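Local structure of mandelate racemase / muconate lactonizing enzyme (Burkholderia pseudomallei, 2POD) at residues Asp151-Asn154 / Ala155-His158; Lys258-Ala261 / Glu262-Ala266; Gln346-Arg350 / Ala351-Gly355; Asp354-Tyr357 / Arg358-Thr362. The protein is of unknown specific function but belongs to the enolase superfamily, binds a sodium ion, and may act as a lyase. One frame throughout, in Å; residues are numbered along the deposited sequence.

Contact 1: Asp151-Asn154 / Ala155-His158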
loop_
_atom_site.group_PDB
_atom_site.type_symbol
_atom_site.label_atom_id
_atom_site.label_comp_id
_atom_site.label_asym_id
_atom_site.label_seq_id
_atom_site.Cartn_x
_atom_site.Cartn_y
_atom_site.Cartn_z
ATOM N N ASP B 151 29.379 -29.065 28.904
ATOM C CA ASP B 151 30.277 -28.521 27.890
ATOM C C ASP B 151 29.505 -28.247 26.591
ATOM O O ASP B 151 29.846 -28.768 25.529
ATOM C CB ASP B 151 31.421 -29.521 27.653
ATOM C CG ASP B 151 32.607 -28.909 26.926
ATOM O OD1 ASP B 151 32.912 -27.717 27.149
ATOM O OD2 ASP B 151 33.234 -29.635 26.126
ATOM N N ASP B 152 28.466 -27.417 26.685
ATOM C CA ASP B 152 27.316 -27.500 25.778
ATOM C C ASP B 152 27.529 -26.818 24.423
ATOM O O ASP B 152 26.917 -27.210 23.433
ATOM C CB ASP B 152 26.044 -26.979 26.457
ATOM C CG ASP B 152 25.481 -27.951 27.487
ATOM O OD1 ASP B 152 25.931 -29.118 27.540
ATOM O OD2 ASP B 152 24.578 -27.546 28.250
ATOM N N LEU B 153 28.394 -25.803 24.390
ATOM C CA LEU B 153 28.865 -25.210 23.137
ATOM C C LEU B 153 29.673 -26.195 22.298
ATOM O O LEU B 153 29.385 -26.385 21.116
ATOM C CB LEU B 153 29.676 -23.936 23.396
ATOM C CG LEU B 153 30.363 -23.290 22.186
ATOM C CD1 LEU B 153 29.408 -22.394 21.401
ATOM C CD2 LEU B 153 31.612 -22.526 22.606
ATOM N N ASN B 154 30.675 -26.818 22.918
ATOM C CA ASN B 154 31.493 -27.822 22.244
ATOM C C ASN B 154 30.707 -29.075 21.904
ATOM O O ASN B 154 30.946 -29.697 20.869
ATOM C CB ASN B 154 32.730 -28.175 23.077
ATOM C CG ASN B 154 33.869 -27.189 22.879
ATOM O OD1 ASN B 154 34.395 -27.037 21.771
ATOM N ND2 ASN B 154 34.257 -26.513 23.957
ATOM N N ALA B 155 29.764 -29.428 22.778
ATOM C CA ALA B 155 28.827 -30.514 22.522
ATOM C C ALA B 155 28.023 -30.338 21.224
ATOM O O ALA B 155 28.009 -31.251 20.403
ATOM C CB ALA B 155 27.913 -30.746 23.718
ATOM N N PHE B 156 27.392 -29.178 21.015
ATOM C CA PHE B 156 26.653 -28.959 19.759
ATOM C C PHE B 156 27.496 -28.855 18.488
ATOM O O PHE B 156 27.031 -29.208 17.399
ATOM C CB PHE B 156 25.531 -27.898 19.858
ATOM C CG PHE B 156 25.954 -26.463 19.573
ATOM C CD1 PHE B 156 25.961 -25.523 20.599
ATOM C CD2 PHE B 156 26.250 -26.031 18.280
ATOM C CE1 PHE B 156 26.306 -24.194 20.358
ATOM C CE2 PHE B 156 26.609 -24.704 18.026
ATOM C CZ PHE B 156 26.633 -23.782 19.067
ATOM N N LEU B 157 28.730 -28.382 18.640
ATOM C CA LEU B 157 29.656 -28.266 17.519
ATOM C C LEU B 157 30.085 -29.617 16.958
ATOM O O LEU B 157 30.297 -29.749 15.754
ATOM C CB LEU B 157 30.876 -27.426 17.905
ATOM C CG LEU B 157 30.632 -25.913 17.963
ATOM C CD1 LEU B 157 31.685 -25.213 18.813
ATOM C CD2 LEU B 157 30.559 -25.307 16.563
ATOM N N HIS B 158 30.194 -30.617 17.831
ATOM C CA HIS B 158 30.918 -31.843 17.504
ATOM C C HIS B 158 30.104 -33.116 17.726
ATOM O O HIS B 158 30.055 -33.982 16.851
ATOM C CB HIS B 158 32.255 -31.895 18.254
ATOM C CG HIS B 158 33.088 -30.663 18.077
ATOM N ND1 HIS B 158 33.572 -30.263 16.849
ATOM C CD2 HIS B 158 33.505 -29.733 18.967
ATOM C CE1 HIS B 158 34.258 -29.144 16.992
ATOM N NE2 HIS B 158 34.233 -28.800 18.267
#
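Leu153 meets Phe156 and Leu157 one turn further along the short helix 152-158, a local i to i+3 and i to i+4 packing within a helix that leads, after one residue, into helix 160-170. The backbone evidence is a ladder of amide-to-carbonyl bonds: Ala155 N donates to Asp151 O at 2.8 Å, and Leu157 N reaches Leu153 O at 3.2 Å. The ladder fades at its end, where the bond from His158 N to Asn154 O is weak, bent to 126°. Among the side chains, Leu153 CD1 approaches Phe156 CE1 at 3.7 Å, the two groups crossing obliquely. With CG set between its own backbone N and carbonyl carbon (chi1 89°), the Phe156 ring is folded back along the helix, and Leu153 O lies over one face, offset toward the rim. Leu157 runs alongside Leu153 in the same direction, its CD1 4.1 Å from Leu153 CG. On the more exposed flank, Asn154 and His158 also lie side by side, amide and imidazole planes only 15° apart, with Asn154 OD1 at the ring edge, 3.9 Å from His158 NE2. Asp152 turns away from this packing to a salt bridge with Arg350, while Phe156 meets Trp178 edge-to-face. This is a short alpha-helix taken whole, with Asp151 at the N-cap position but making no side-chain capping bond, packed on helix 160-170 through Leu163 in an enolase-superfamily fold.

Contact 2: Lys258-Ala261 / Glu262-Ala266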
loop_
_atom_site.group_PDB
_atom_site.type_symbol
_atom_site.label_atom_id
_atom_site.label_comp_id
_atom_site.label_asym_id
_atom_site.label_seq_id
_atom_site.Cartn_x
_atom_site.Cartn_y
_atom_site.Cartn_z
ATOM N N LYS B 258 10.593 -8.591 6.298
ATOM C CA LYS B 258 9.514 -9.327 5.639
ATOM C C LYS B 258 10.012 -10.159 4.466
ATOM O O LYS B 258 9.466 -11.220 4.177
ATOM C CB LYS B 258 8.390 -8.388 5.192
ATOM C CG LYS B 258 6.987 -8.915 5.527
ATOM C CD LYS B 258 6.406 -9.823 4.452
ATOM C CE LYS B 258 5.666 -11.016 5.063
ATOM N NZ LYS B 258 4.255 -10.706 5.443
ATOM N N ARG B 259 11.057 -9.664 3.808
ATOM C CA ARG B 259 11.783 -10.417 2.805
ATOM C C ARG B 259 12.398 -11.706 3.335
ATOM O O ARG B 259 12.301 -12.742 2.679
ATOM C CB ARG B 259 12.825 -9.536 2.128
ATOM C CG ARG B 259 12.190 -8.486 1.221
ATOM C CD ARG B 259 13.206 -7.789 0.354
ATOM N NE ARG B 259 13.836 -8.707 -0.590
ATOM C CZ ARG B 259 14.881 -8.405 -1.351
ATOM N NH1 ARG B 259 15.431 -7.200 -1.287
ATOM N NH2 ARG B 259 15.387 -9.320 -2.164
ATOM N N TYR B 260 12.997 -11.656 4.527
ATOM C CA TYR B 260 13.439 -12.884 5.189
ATOM C C TYR B 260 12.282 -13.805 5.568
ATOM O O TYR B 260 12.315 -14.997 5.245
ATOM C CB TYR B 260 14.369 -12.629 6.387
ATOM C CG TYR B 260 14.889 -13.922 6.987
ATOM C CD1 TYR B 260 14.156 -14.606 7.961
ATOM C CD2 TYR B 260 16.087 -14.487 6.550
ATOM C CE1 TYR B 260 14.598 -15.800 8.488
ATOM C CE2 TYR B 260 16.543 -15.694 7.080
ATOM C CZ TYR B 260 15.787 -16.342 8.048
ATOM O OH TYR B 260 16.202 -17.525 8.600
ATOM N N ALA B 261 11.273 -13.249 6.248
ATOM C CA ALA B 261 10.142 -14.030 6.765
ATOM C C ALA B 261 9.401 -14.831 5.697
ATOM O O ALA B 261 9.106 -16.013 5.902
ATOM C CB ALA B 261 9.189 -13.148 7.526
ATOM N N GLU B 262 9.137 -14.182 4.560
ATOM C CA GLU B 262 8.526 -14.797 3.370
ATOM C C GLU B 262 9.190 -16.101 2.925
ATOM O O GLU B 262 8.512 -17.021 2.470
ATOM C CB GLU B 262 8.604 -13.826 2.192
ATOM C CG GLU B 262 7.424 -12.892 2.022
ATOM C CD GLU B 262 7.768 -11.686 1.153
ATOM O OE1 GLU B 262 7.001 -10.699 1.184
ATOM O OE2 GLU B 262 8.807 -11.716 0.446
ATOM N N ARG B 263 10.516 -16.158 3.034
ATOM C CA ARG B 263 11.293 -17.259 2.490
ATOM C C ARG B 263 11.694 -18.311 3.529
ATOM O O ARG B 263 12.355 -19.300 3.199
ATOM C CB ARG B 263 12.509 -16.724 1.741
ATOM C CG ARG B 263 12.324 -16.720 0.236
ATOM C CD ARG B 263 13.026 -15.547 -0.418
ATOM N NE ARG B 263 12.494 -15.290 -1.753
ATOM C CZ ARG B 263 13.043 -15.717 -2.888
ATOM N NH1 ARG B 263 14.166 -16.431 -2.882
ATOM N NH2 ARG B 263 12.464 -15.423 -4.040
ATOM N N SER B 264 11.273 -18.110 4.773
ATOM C CA SER B 264 11.693 -18.967 5.877
ATOM C C SER B 264 10.505 -19.778 6.360
ATOM O O SER B 264 9.481 -19.208 6.735
ATOM C CB SER B 264 12.266 -18.111 7.013
ATOM O OG SER B 264 12.545 -18.875 8.173
ATOM N N LEU B 265 10.643 -21.104 6.331
ATOM C CA LEU B 265 9.630 -22.013 6.864
ATOM C C LEU B 265 9.457 -21.835 8.368
ATOM O O LEU B 265 8.332 -21.659 8.842
ATOM C CB LEU B 265 9.952 -23.472 6.525
ATOM C CG LEU B 265 8.844 -24.543 6.453
ATOM C CD1 LEU B 265 9.101 -25.702 7.404
ATOM C CD2 LEU B 265 7.397 -24.028 6.577
ATOM N N ALA B 266 10.566 -21.851 9.107
ATOM C CA ALA B 266 10.539 -21.473 10.516
ATOM C C ALA B 266 10.164 -20.006 10.712
ATOM O O ALA B 266 10.607 -19.145 9.952
ATOM C CB ALA B 266 11.856 -21.773 11.181
HETATM O O HOH W 1 11.590 -12.587 0.104
HETATM O O HOH W 2 9.283 -16.887 8.679
#
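Lys258 and Glu262 meet one turn apart near the end of helix 257-263, between strands 244-246 and 268-270 of a beta-alpha-beta unit. The backbone bonds record how the helix closes: Glu262 N donates to Lys258 O at 3.0 Å in the i to i+4 pattern, whereas Arg263 N to Tyr260 O and Ser264 N to Ala261 O (3.2 Å) span three residues. In van der Waals contact, the Lys258 and Glu262 chains cross at about a right angle, Lys258 CD resting 3.4 Å from Glu262 OE1, and Ser264 CB reaches Tyr260 CE1 at 3.6 Å. Water supplies another link, donating to Arg259 O and Glu262 OE2 (2.9 Å). Beyond the turn, Ser264 OG donates to Ala266 O at 2.6 Å, in plane on a lone pair, and also bonds His245. Across subunit boundaries, Arg259 bonds Ala289 O, and Arg263 bonds Ser264 O, both of a neighbouring subunit, an interface in which this turn takes part. Lys258 NZ stays 5.1 Å from Glu262 OE1, so any attraction between the opposite charges is probably weak, and the link between these residues rests on the lysine methylenes lying against the carboxylate arm and on the backbone bond.

Contact 3: Gln346-Arg350 / Ala351-Gly355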
loop_
_atom_site.group_PDB
_atom_site.type_symbol
_atom_site.label_atom_id
_atom_site.label_comp_id
_atom_site.label_asym_id
_atom_site.label_seq_id
_atom_site.Cartn_x
_atom_site.Cartn_y
_atom_site.Cartn_z
ATOM N N GLN B 346 10.662 -20.136 28.529
ATOM C CA GLN B 346 11.657 -19.327 29.205
ATOM C C GLN B 346 13.038 -19.903 28.952
ATOM O O GLN B 346 13.327 -21.029 29.364
ATOM C CB GLN B 346 11.365 -19.284 30.705
ATOM C CG GLN B 346 12.407 -18.542 31.515
ATOM C CD GLN B 346 12.601 -17.130 31.033
ATOM O OE1 GLN B 346 13.689 -16.752 30.604
ATOM N NE2 GLN B 346 11.541 -16.339 31.089
ATOM N N GLU B 347 13.879 -19.128 28.269
ATOM C CA GLU B 347 15.311 -19.429 28.119
ATOM C C GLU B 347 15.983 -19.686 29.467
ATOM O O GLU B 347 15.800 -18.922 30.413
ATOM C CB GLU B 347 16.013 -18.278 27.392
ATOM C CG GLU B 347 17.492 -18.501 27.082
ATOM C CD GLU B 347 18.005 -17.616 25.950
ATOM O OE1 GLU B 347 17.192 -16.900 25.328
ATOM O OE2 GLU B 347 19.223 -17.648 25.669
ATOM N N SER B 348 16.733 -20.781 29.541
ATOM C CA SER B 348 17.675 -21.008 30.629
ATOM C C SER B 348 18.911 -21.742 30.115
ATOM O O SER B 348 18.870 -22.392 29.062
ATOM C CB SER B 348 17.009 -21.804 31.752
ATOM O OG SER B 348 16.804 -23.160 31.374
ATOM N N VAL B 349 20.011 -21.621 30.855
ATOM C CA VAL B 349 21.271 -22.289 30.518
ATOM C C VAL B 349 21.714 -23.147 31.707
ATOM O O VAL B 349 22.000 -22.618 32.778
ATOM C CB VAL B 349 22.379 -21.259 30.167
ATOM C CG1 VAL B 349 23.637 -21.959 29.673
ATOM C CG2 VAL B 349 21.894 -20.294 29.112
ATOM N N ARG B 350 21.763 -24.464 31.516
ATOM C CA ARG B 350 22.010 -25.397 32.620
ATOM C C ARG B 350 23.401 -25.280 33.247
ATOM O O ARG B 350 23.549 -25.427 34.461
ATOM C CB ARG B 350 21.662 -26.843 32.240
ATOM C CG ARG B 350 22.437 -27.399 31.059
ATOM C CD ARG B 350 22.020 -28.815 30.734
ATOM N NE ARG B 350 22.943 -29.408 29.769
ATOM C CZ ARG B 350 23.016 -30.706 29.486
ATOM N NH1 ARG B 350 22.213 -31.574 30.085
ATOM N NH2 ARG B 350 23.901 -31.132 28.597
ATOM N N ALA B 351 24.398 -24.959 32.419
ATOM C CA ALA B 351 25.752 -24.620 32.882
ATOM C C ALA B 351 25.812 -23.364 33.758
ATOM O O ALA B 351 26.814 -23.119 34.435
ATOM C CB ALA B 351 26.692 -24.473 31.691
ATOM N N PHE B 352 24.746 -22.570 33.734
ATOM C CA PHE B 352 24.692 -21.331 34.497
ATOM C C PHE B 352 23.986 -21.580 35.832
ATOM O O PHE B 352 24.550 -21.292 36.893
ATOM C CB PHE B 352 23.970 -20.234 33.700
ATOM C CG PHE B 352 24.811 -19.570 32.629
ATOM C CD1 PHE B 352 25.886 -20.226 32.026
ATOM C CD2 PHE B 352 24.495 -18.279 32.201
ATOM C CE1 PHE B 352 26.644 -19.601 31.036
ATOM C CE2 PHE B 352 25.247 -17.648 31.205
ATOM C CZ PHE B 352 26.323 -18.313 30.623
ATOM N N TYR B 353 22.768 -22.131 35.777
ATOM C CA TYR B 353 21.972 -22.368 36.989
ATOM C C TYR B 353 22.378 -23.556 37.869
ATOM O O TYR B 353 22.134 -23.536 39.077
ATOM C CB TYR B 353 20.451 -22.315 36.734
ATOM C CG TYR B 353 19.888 -23.400 35.836
ATOM C CD1 TYR B 353 19.738 -24.713 36.289
ATOM C CD2 TYR B 353 19.469 -23.106 34.543
ATOM C CE1 TYR B 353 19.217 -25.704 35.468
ATOM C CE2 TYR B 353 18.944 -24.090 33.717
ATOM C CZ TYR B 353 18.824 -25.384 34.181
ATOM O OH TYR B 353 18.304 -26.357 33.361
ATOM N N ASP B 354 22.977 -24.585 37.269
ATOM C CA ASP B 354 23.670 -25.623 38.050
ATOM C C ASP B 354 25.123 -25.236 38.334
ATOM O O ASP B 354 25.776 -25.839 39.189
ATOM C CB ASP B 354 23.614 -27.001 37.371
ATOM C CG ASP B 354 22.195 -27.436 37.008
ATOM O OD1 ASP B 354 21.313 -27.479 37.895
ATOM O OD2 ASP B 354 21.966 -27.759 35.821
ATOM N N GLY B 355 25.619 -24.227 37.620
ATOM C CA GLY B 355 26.998 -23.779 37.760
ATOM C C GLY B 355 27.139 -22.493 38.550
ATOM O O GLY B 355 26.808 -22.448 39.736
HETATM O O HOH W 3 17.992 -25.477 30.728
#
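Tyr353 takes chi1 65°, which places CG between its backbone N and carbonyl carbon and folds the ring back over the start of helix 350-356; Phe352 instead has CG anti to its carbonyl carbon (chi1 -79°), carrying its ring to Val349. The outcome is two CH-pi contacts. Arg350 CA sits over one Tyr353 face, 3.7 Å from the ring centroid, and Val349 CG1 over one Phe352 face, 4.1 Å from that centroid and displaced toward the rim. Val349 O is gripped twice: Tyr353 N lies nearly along the C=O axis at 3.1 Å, while Phe352 N, at 2.9 Å, comes from above the carbonyl plane. Asp354 N extends the pattern to Arg350 O at 3.0 Å. A water joins Ser348 OG (2.7 Å) to Tyr353 OH (2.8 Å), lying in the plane of the tyrosine ring at its edge, and Thr119 also bonds Ser348 OG. The extended Arg350 chain leads away to a salt bridge with Asp166, while its backbone N is bonded by Asn121 OD1. Strand 346-348 pairs in parallel with strand 117-122, and Val349 is the N-cap residue where it passes into the helix: a strand-to-helix junction of the enolase-superfamily barrel.

Contact 4: Asp354-Tyr357 / Arg358-Thr362; sequences DGWY and RDLVT
Trp356 and Leu360 form the compact, buried part of this turn. Leu360 CD1 comes up to the edge of the indole, near its plane, and touches CE3 of Trp356 at 3.7 Å; the two side chains run obliquely to one another. Leu360 CG is also close to the backbone, 3.4 Å from Trp356 O. With CG of Trp356 between backbone N and carbonyl carbon, chi1 66° sets the indole beside the Tyr357 side chain, whose CD2 lies over one face, 3.8 Å above the plane, and Phe16 stacks on the ring system. The Tyr357 hydroxyl bonds Thr325 O and Asp323 OD2, so the buried phenol is tied to the loop before helix 327-339.

The segment marks the end of helix 350-356 in the enolase-superfamily barrel domain, from which the chain runs through a loop toward strand 366-368. Regular i to i+4 bonding has given way here to three-residue steps: Arg358 N donates to Gly355 O at 3.3 Å, nearly straight at 169°, and Leu360 N to Tyr357 O at 3.1 Å.

The solvent side is looser. Arg358 is exposed and bends at chi2 and chi3, so that its aliphatic part passes Gly355 O, CG lying 3.4 Å away, and its guanidinium lies obliquely to Asp354 CA. Arg358 NH2 remains 4.7 Å from Asp354 OD1, beyond salt-bridge contact. Asp359, also exposed, brings OD1 to 3.6 Å from Trp356 O, two acceptors that would be expected to repel mildly.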
loop_
_atom_site.group_PDB
_atom_site.type_symbol
_atom_site.label_atom_id
_atom_site.label_comp_id
_atom_site.label_asym_id
_atom_site.label_seq_id
_atom_site.Cartn_x
_atom_site.Cartn_y
_atom_site.Cartn_z
ATOM N N ASP B 354 22.977 -24.585 37.269
ATOM C CA ASP B 354 23.670 -25.623 38.050
ATOM C C ASP B 354 25.123 -25.236 38.334
ATOM O O ASP B 354 25.776 -25.839 39.189
ATOM C CB ASP B 354 23.614 -27.001 37.371
ATOM C CG ASP B 354 22.195 -27.436 37.008
ATOM O OD1 ASP B 354 21.313 -27.479 37.895
ATOM O OD2 ASP B 354 21.966 -27.759 35.821
ATOM N N GLY B 355 25.619 -24.227 37.620
ATOM C CA GLY B 355 26.998 -23.779 37.760
ATOM C C GLY B 355 27.139 -22.493 38.550
ATOM O O GLY B 355 26.808 -22.448 39.736
ATOM N N TRP B 356 27.621 -21.446 37.880
ATOM C CA TRP B 356 28.139 -20.248 38.540
ATOM C C TRP B 356 27.118 -19.316 39.201
ATOM O O TRP B 356 27.510 -18.364 39.882
ATOM C CB TRP B 356 29.066 -19.462 37.606
ATOM C CG TRP B 356 28.407 -18.853 36.382
ATOM C CD1 TRP B 356 28.272 -19.434 35.152
ATOM C CD2 TRP B 356 27.829 -17.542 36.270
ATOM N NE1 TRP B 356 27.637 -18.573 34.289
ATOM C CE2 TRP B 356 27.354 -17.406 34.948
ATOM C CE3 TRP B 356 27.656 -16.474 37.163
ATOM C CZ2 TRP B 356 26.721 -16.243 34.492
ATOM C CZ3 TRP B 356 27.030 -15.314 36.705
ATOM C CH2 TRP B 356 26.568 -15.213 35.384
ATOM N N TYR B 357 25.826 -19.588 39.006
ATOM C CA TYR B 357 24.747 -18.826 39.657
ATOM C C TYR B 357 24.697 -19.118 41.159
ATOM O O TYR B 357 24.336 -18.244 41.958
ATOM C CB TYR B 357 23.376 -19.189 39.067
ATOM C CG TYR B 357 22.989 -18.583 37.725
ATOM C CD1 TYR B 357 21.717 -18.810 37.198
ATOM C CD2 TYR B 357 23.872 -17.796 36.988
ATOM C CE1 TYR B 357 21.333 -18.285 35.976
ATOM C CE2 TYR B 357 23.493 -17.256 35.761
ATOM C CZ TYR B 357 22.219 -17.507 35.262
ATOM O OH TYR B 357 21.825 -16.988 34.046
ATOM N N ARG B 358 25.060 -20.350 41.525
ATOM C CA ARG B 358 24.680 -20.962 42.806
ATOM C C ARG B 358 25.285 -20.258 44.020
ATOM O O ARG B 358 24.681 -20.234 45.096
ATOM C CB ARG B 358 25.059 -22.445 42.826
ATOM C CG ARG B 358 24.284 -23.314 41.847
ATOM C CD ARG B 358 23.812 -24.605 42.505
ATOM N NE ARG B 358 22.523 -25.047 41.976
ATOM C CZ ARG B 358 21.333 -24.633 42.416
ATOM N NH1 ARG B 358 21.241 -23.757 43.411
ATOM N NH2 ARG B 358 20.227 -25.101 41.855
ATOM N N ASP B 359 26.467 -19.677 43.831
ATOM C CA ASP B 359 27.229 -19.057 44.915
ATOM C C ASP B 359 26.745 -17.649 45.223
ATOM O O ASP B 359 26.987 -17.127 46.316
ATOM C CB ASP B 359 28.719 -19.023 44.562
ATOM C CG ASP B 359 29.158 -20.245 43.774
ATOM O OD1 ASP B 359 29.095 -20.196 42.523
ATOM O OD2 ASP B 359 29.547 -21.254 44.406
ATOM N N LEU B 360 26.063 -17.038 44.258
ATOM C CA LEU B 360 25.923 -15.584 44.220
ATOM C C LEU B 360 24.638 -15.086 44.864
ATOM O O LEU B 360 24.582 -13.947 45.341
ATOM C CB LEU B 360 26.028 -15.050 42.789
ATOM C CG LEU B 360 27.057 -15.637 41.819
ATOM C CD1 LEU B 360 26.881 -15.009 40.454
ATOM C CD2 LEU B 360 28.488 -15.467 42.306
ATOM N N VAL B 361 23.605 -15.928 44.864
ATOM C CA VAL B 361 22.280 -15.506 45.322
ATOM C C VAL B 361 21.616 -16.485 46.285
ATOM O O VAL B 361 21.924 -17.680 46.277
ATOM C CB VAL B 361 21.314 -15.144 44.149
ATOM C CG1 VAL B 361 21.710 -13.819 43.500
ATOM C CG2 VAL B 361 21.231 -16.271 43.119
ATOM N N THR B 362 20.695 -15.955 47.095
ATOM C CA THR B 362 20.041 -16.674 48.192
ATOM C C THR B 362 19.094 -17.790 47.735
ATOM O O THR B 362 18.822 -18.732 48.487
ATOM C CB THR B 362 19.244 -15.707 49.089
ATOM O OG1 THR B 362 18.475 -14.822 48.270
ATOM C CG2 THR B 362 20.172 -14.887 49.972
#

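In the fold
Contacts 1 and 3 are directly coupled although far apart in sequence: their centres lie about 15 Å apart, and Asp152 OD2 meets Arg350 NE at 2.9 Å in a salt bridge. Contacts 3 and 4 are consecutive on helix 350-356, centres about 10 Å apart, sharing Asp354 and Gly355; Phe352 O and Tyr357 N, 3.0 Å apart, probably hydrogen bond. Contact 2 is remote, with centres about 28 Å from contact 1, 30 Å from contact 3 and 39 Å from contact 4. The side chains of Val349, Phe156 and Tyr357 lie about 9, 11 and 13 Å from bound sodium; one sodium site is formed by Glu220, Glu246 and Glu272.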